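Long-range contacts in tRNA (cytosine(72)-C(5))-methyltransferase (Pyrococcus horikoshii, PDB 5ZVE), which uses S-adenosyl-L-methionine to methylate the C5 position of cytosine 72 in several tRNAs: residues V188-E194 against Q347-I351; L325-E331 against Q362-P366. All coordinates share one frame. Numbering follows the deposited sequence.

Interaction 1 (V188-E194 against Q347-I351)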
# COMPACT_ATOMS: atom_id res chain seq x y z
N VAL A 188 9.42 6.76 1.59
CA VAL A 188 9.95 8.03 1.11
C VAL A 188 9.08 9.20 1.60
O VAL A 188 9.60 10.25 1.98
CB VAL A 188 10.02 8.06 -0.44
CG1 VAL A 188 10.50 9.41 -0.92
CG2 VAL A 188 10.95 6.97 -0.95
N THR A 189 7.77 8.98 1.62
CA THR A 189 6.82 10.01 2.06
C THR A 189 7.15 10.55 3.45
O THR A 189 7.28 11.77 3.63
CB THR A 189 5.38 9.46 2.07
OG1 THR A 189 4.99 9.10 0.73
CG2 THR A 189 4.41 10.51 2.60
N ALA A 190 7.32 9.66 4.43
CA ALA A 190 7.62 10.08 5.80
C ALA A 190 8.97 10.78 5.89
O ALA A 190 9.14 11.73 6.65
CB ALA A 190 7.57 8.89 6.74
N ARG A 191 9.94 10.29 5.13
CA ARG A 191 11.26 10.92 5.06
C ARG A 191 11.17 12.35 4.52
O ARG A 191 11.75 13.28 5.09
CB ARG A 191 12.20 10.08 4.20
CG ARG A 191 12.81 8.90 4.92
CD ARG A 191 14.05 9.34 5.69
NE ARG A 191 14.74 8.22 6.31
CZ ARG A 191 15.88 8.32 6.97
NH1 ARG A 191 16.47 9.50 7.09
NH2 ARG A 191 16.44 7.24 7.50
N VAL A 192 10.45 12.50 3.42
CA VAL A 192 10.31 13.78 2.75
C VAL A 192 9.60 14.82 3.64
O VAL A 192 9.77 16.02 3.46
CB VAL A 192 9.56 13.59 1.40
CG1 VAL A 192 9.08 14.90 0.81
CG2 VAL A 192 10.45 12.82 0.41
N LEU A 193 8.87 14.33 4.64
CA LEU A 193 8.24 15.21 5.61
C LEU A 193 9.27 15.84 6.55
O LEU A 193 9.06 16.95 7.06
CB LEU A 193 7.19 14.45 6.43
CG LEU A 193 6.39 15.31 7.40
CD1 LEU A 193 5.62 16.40 6.66
CD2 LEU A 193 5.44 14.47 8.24
N GLU A 194 10.38 15.14 6.75
CA GLU A 194 11.45 15.57 7.65
C GLU A 194 10.93 16.00 9.03
O GLU A 194 11.12 17.15 9.42
CB GLU A 194 12.25 16.72 7.03
CG GLU A 194 12.88 16.41 5.69
CD GLU A 194 13.72 17.56 5.17
OE1 GLU A 194 14.09 18.44 5.97
OE2 GLU A 194 14.01 17.60 3.95
N GLN A 347 11.75 17.94 -2.72
CA GLN A 347 11.70 16.84 -1.78
C GLN A 347 13.11 16.30 -1.55
O GLN A 347 13.92 16.26 -2.48
CB GLN A 347 10.76 15.74 -2.28
CG GLN A 347 9.32 16.20 -2.46
CD GLN A 347 8.42 15.10 -2.97
OE1 GLN A 347 8.75 13.92 -2.87
NE2 GLN A 347 7.26 15.48 -3.50
N SER A 348 13.39 15.88 -0.32
CA SER A 348 14.75 15.55 0.08
C SER A 348 15.24 14.28 -0.60
O SER A 348 16.43 14.13 -0.86
CB SER A 348 14.83 15.39 1.60
OG SER A 348 13.98 14.35 2.05
N ILE A 349 14.32 13.37 -0.88
CA ILE A 349 14.63 12.16 -1.64
C ILE A 349 13.79 12.14 -2.90
O ILE A 349 12.57 12.16 -2.84
CB ILE A 349 14.38 10.88 -0.81
CG1 ILE A 349 15.27 10.86 0.43
CG2 ILE A 349 14.59 9.64 -1.67
CD1 ILE A 349 14.99 9.70 1.37
N PHE A 350 14.45 12.09 -4.05
CA PHE A 350 13.74 12.02 -5.32
C PHE A 350 14.32 10.90 -6.17
O PHE A 350 15.35 11.08 -6.82
CB PHE A 350 13.81 13.34 -6.08
CG PHE A 350 12.66 13.55 -7.04
CD1 PHE A 350 12.56 12.78 -8.19
CD2 PHE A 350 11.70 14.52 -6.79
CE1 PHE A 350 11.51 12.96 -9.07
CE2 PHE A 350 10.66 14.71 -7.67
CZ PHE A 350 10.56 13.93 -8.81
N ILE A 351 13.65 9.75 -6.17
CA ILE A 351 14.10 8.62 -6.96
C ILE A 351 13.00 8.14 -7.90
O ILE A 351 13.18 7.19 -8.64
CB ILE A 351 14.57 7.46 -6.06
CG1 ILE A 351 13.45 7.03 -5.12
CG2 ILE A 351 15.82 7.86 -5.28
CD1 ILE A 351 13.89 6.08 -4.01
O HOH W 1 11.90 16.82 2.25
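Gln-347 opens the contact: its CG lies 3.5 Å from CG1 of Val-192, while its amide hydrogen-bonds Gln-362 and the backbone O of Ile-376. At Ser-348 the contact turns polar. One water accepts from Ser-348 N (3.1 Å) and donates to Val-192 O (2.6 Å) and Glu-194 OE2 (2.8 Å), so it ties the loop to the C-terminal end of the helix. Ile-349 points toward the helix, its CD1 4.0 Å from Arg-191 CB and its CB 4.2 Å from Val-188 CG1. Phe-350 turns away, and Ile-351 closes the patch with CD1 4.3 Å from Val-188 CG2. Val-188 and Val-192, one turn apart, thus take the loop between strands 342-344 and 353-355 along one flank of helix 184-193 in the Rossmann-like, class I methyltransferase domain. Its other sides pack on strands 316-322 and 374-381 through Thr-189 and on helix 210-218 through Ala-190 and Leu-193, while Arg-191 extends to a salt bridge with Glu-69.

Interaction 2 (L325-E331 against Q362-P366)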
# COMPACT_ATOMS: atom_id res chain seq x y z
N LEU A 325 -3.10 6.87 -9.53
CA LEU A 325 -2.44 7.40 -10.71
C LEU A 325 -3.12 8.63 -11.32
O LEU A 325 -2.51 9.33 -12.12
CB LEU A 325 -2.36 6.30 -11.77
CG LEU A 325 -1.55 5.07 -11.37
CD1 LEU A 325 -1.91 3.90 -12.28
CD2 LEU A 325 -0.07 5.38 -11.45
N SER A 326 -4.37 8.88 -10.93
CA SER A 326 -5.18 9.89 -11.61
C SER A 326 -4.57 11.29 -11.54
O SER A 326 -3.87 11.63 -10.58
CB SER A 326 -6.60 9.93 -11.04
OG SER A 326 -6.64 10.62 -9.81
N TYR A 327 -4.81 12.08 -12.57
CA TYR A 327 -4.38 13.47 -12.57
C TYR A 327 -5.15 14.28 -11.53
O TYR A 327 -4.55 15.01 -10.74
CB TYR A 327 -4.55 14.10 -13.96
CG TYR A 327 -3.99 15.50 -14.03
CD1 TYR A 327 -2.66 15.72 -14.37
CD2 TYR A 327 -4.79 16.60 -13.74
CE1 TYR A 327 -2.15 17.01 -14.42
CE2 TYR A 327 -4.28 17.88 -13.79
CZ TYR A 327 -2.97 18.08 -14.13
OH TYR A 327 -2.46 19.36 -14.19
N GLU A 328 -6.47 14.14 -11.55
CA GLU A 328 -7.36 14.96 -10.73
C GLU A 328 -7.06 14.86 -9.24
O GLU A 328 -7.09 15.86 -8.53
CB GLU A 328 -8.83 14.59 -10.98
CG GLU A 328 -9.38 14.96 -12.36
CD GLU A 328 -9.01 13.96 -13.44
OE1 GLU A 328 -8.33 12.96 -13.12
OE2 GLU A 328 -9.41 14.17 -14.61
N GLU A 329 -6.77 13.65 -8.76
CA GLU A 329 -6.50 13.44 -7.34
C GLU A 329 -5.09 13.87 -6.97
O GLU A 329 -4.76 13.99 -5.79
CB GLU A 329 -6.70 11.97 -6.95
CG GLU A 329 -8.10 11.44 -7.13
CD GLU A 329 -8.17 9.93 -6.95
OE1 GLU A 329 -8.15 9.47 -5.79
OE2 GLU A 329 -8.23 9.21 -7.96
N ASN A 330 -4.26 14.12 -7.97
CA ASN A 330 -2.85 14.38 -7.73
C ASN A 330 -2.43 15.78 -8.15
O ASN A 330 -2.57 16.73 -7.38
CB ASN A 330 -2.01 13.33 -8.44
CG ASN A 330 -2.18 11.95 -7.82
OD1 ASN A 330 -2.42 11.83 -6.62
ND2 ASN A 330 -2.08 10.91 -8.64
N GLU A 331 -1.90 15.92 -9.37
CA GLU A 331 -1.47 17.23 -9.84
C GLU A 331 -2.61 18.24 -9.82
O GLU A 331 -2.41 19.42 -9.50
CB GLU A 331 -0.88 17.13 -11.25
CG GLU A 331 0.51 16.49 -11.31
CD GLU A 331 0.46 14.97 -11.44
OE1 GLU A 331 -0.63 14.39 -11.25
OE2 GLU A 331 1.51 14.37 -11.73
N GLN A 362 6.58 14.19 -6.94
CA GLN A 362 7.26 12.94 -7.25
C GLN A 362 6.28 11.81 -7.49
O GLN A 362 5.46 11.48 -6.63
CB GLN A 362 8.22 12.57 -6.11
CG GLN A 362 9.10 11.37 -6.41
CD GLN A 362 10.13 11.10 -5.33
OE1 GLN A 362 11.00 10.26 -5.50
NE2 GLN A 362 10.03 11.82 -4.22
N ARG A 363 6.36 11.20 -8.67
CA ARG A 363 5.49 10.08 -9.01
C ARG A 363 6.26 8.78 -9.07
O ARG A 363 7.43 8.75 -9.44
CB ARG A 363 4.78 10.32 -10.35
CG ARG A 363 3.40 10.94 -10.23
CD ARG A 363 2.79 11.16 -11.60
NE ARG A 363 1.42 11.64 -11.54
CZ ARG A 363 0.35 10.85 -11.68
NH1 ARG A 363 0.51 9.54 -11.86
NH2 ARG A 363 -0.87 11.37 -11.62
N PHE A 364 5.58 7.69 -8.71
CA PHE A 364 6.12 6.36 -8.85
C PHE A 364 5.25 5.55 -9.80
O PHE A 364 4.02 5.65 -9.76
CB PHE A 364 6.23 5.66 -7.49
CG PHE A 364 7.28 6.24 -6.59
CD1 PHE A 364 6.99 7.29 -5.73
CD2 PHE A 364 8.57 5.73 -6.60
CE1 PHE A 364 7.96 7.82 -4.90
CE2 PHE A 364 9.55 6.26 -5.77
CZ PHE A 364 9.24 7.31 -4.92
N TYR A 365 5.89 4.80 -10.68
CA TYR A 365 5.20 3.96 -11.65
C TYR A 365 5.65 2.52 -11.49
O TYR A 365 6.83 2.27 -11.22
CB TYR A 365 5.48 4.43 -13.07
CG TYR A 365 4.92 5.80 -13.39
CD1 TYR A 365 3.59 5.96 -13.75
CD2 TYR A 365 5.73 6.93 -13.35
CE1 TYR A 365 3.07 7.21 -14.04
CE2 TYR A 365 5.22 8.19 -13.64
CZ TYR A 365 3.89 8.32 -13.99
OH TYR A 365 3.37 9.56 -14.29
N PRO A 366 4.73 1.56 -11.66
CA PRO A 366 5.08 0.14 -11.49
C PRO A 366 6.12 -0.37 -12.49
O PRO A 366 6.97 -1.17 -12.12
CB PRO A 366 3.73 -0.58 -11.68
CG PRO A 366 2.89 0.36 -12.47
CD PRO A 366 3.31 1.74 -12.03
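This is a buried, charge-based contact between the loop that follows strand 316-322, running into the first residue of helix 331-339, and strand 361-364 of the methyltransferase domain's large mixed sheet. Arg-363 supplies most of the strand's side of it: its CA-to-CB bond points toward the loop, and its long side chain brings the guanidinium among carbonyl and carboxylate oxygens. Arg-363 NH2 donates to Leu-325 O at 2.7 Å, and Arg-363 NH1 adds a weak bond to the same oxygen at 3.0 Å, so one carbonyl receives both terminal nitrogens. The salt bridge uses another edge of the group: Arg-363 NE to Glu-331 OE2 at 2.7 Å and Arg-363 NH2 to Glu-331 OE1 at 3.1 Å. Glu-331 OE2 also accepts from the backbone N of Ile-356. Beside this polar cluster, Leu-325 CD2 rests 4.4 Å from Tyr-365 CD1, and Leu-325 also touches Tyr-13 and Phe-17 of helix 7-17. Within the loop, a type I turn spans Tyr-327 to Asn-330, and Ser-326 OG accepts from Glu-329 N (3.2 Å) in an ST motif and donates to Glu-329 OE2 (2.8 Å). With Glu-331 balancing the buried charge of Arg-363 and Leu-325 O taking two of its N-H groups, a single arginine links the sheet to the loop and to the start of the next helix.

Overall arrangement
Interactions 1 and 2 have centres 16 Å apart, and their segments alternate along the chain. Gln-362 joins them: its OE1 lies 2.8 Å from Ile-351 N and its NE2 2.8 Å from Gln-347 OE1, both probable hydrogen bonds, while Ile-351 CG1 packs 4.0 Å from Phe-364 CE2. Strand 361-364 therefore sends Gln-362 to the loop of interaction 1 and Arg-363 to that of interaction 2. Neither contact touches the bound S-adenosyl-L-homocysteine, which is about 12 Å from the side chain of Val-188 and about 13 Å from that of Asn-330. In interaction 2, the side chain of Leu-325 is about 8 Å from that of Cys-323, the predicted nucleophile.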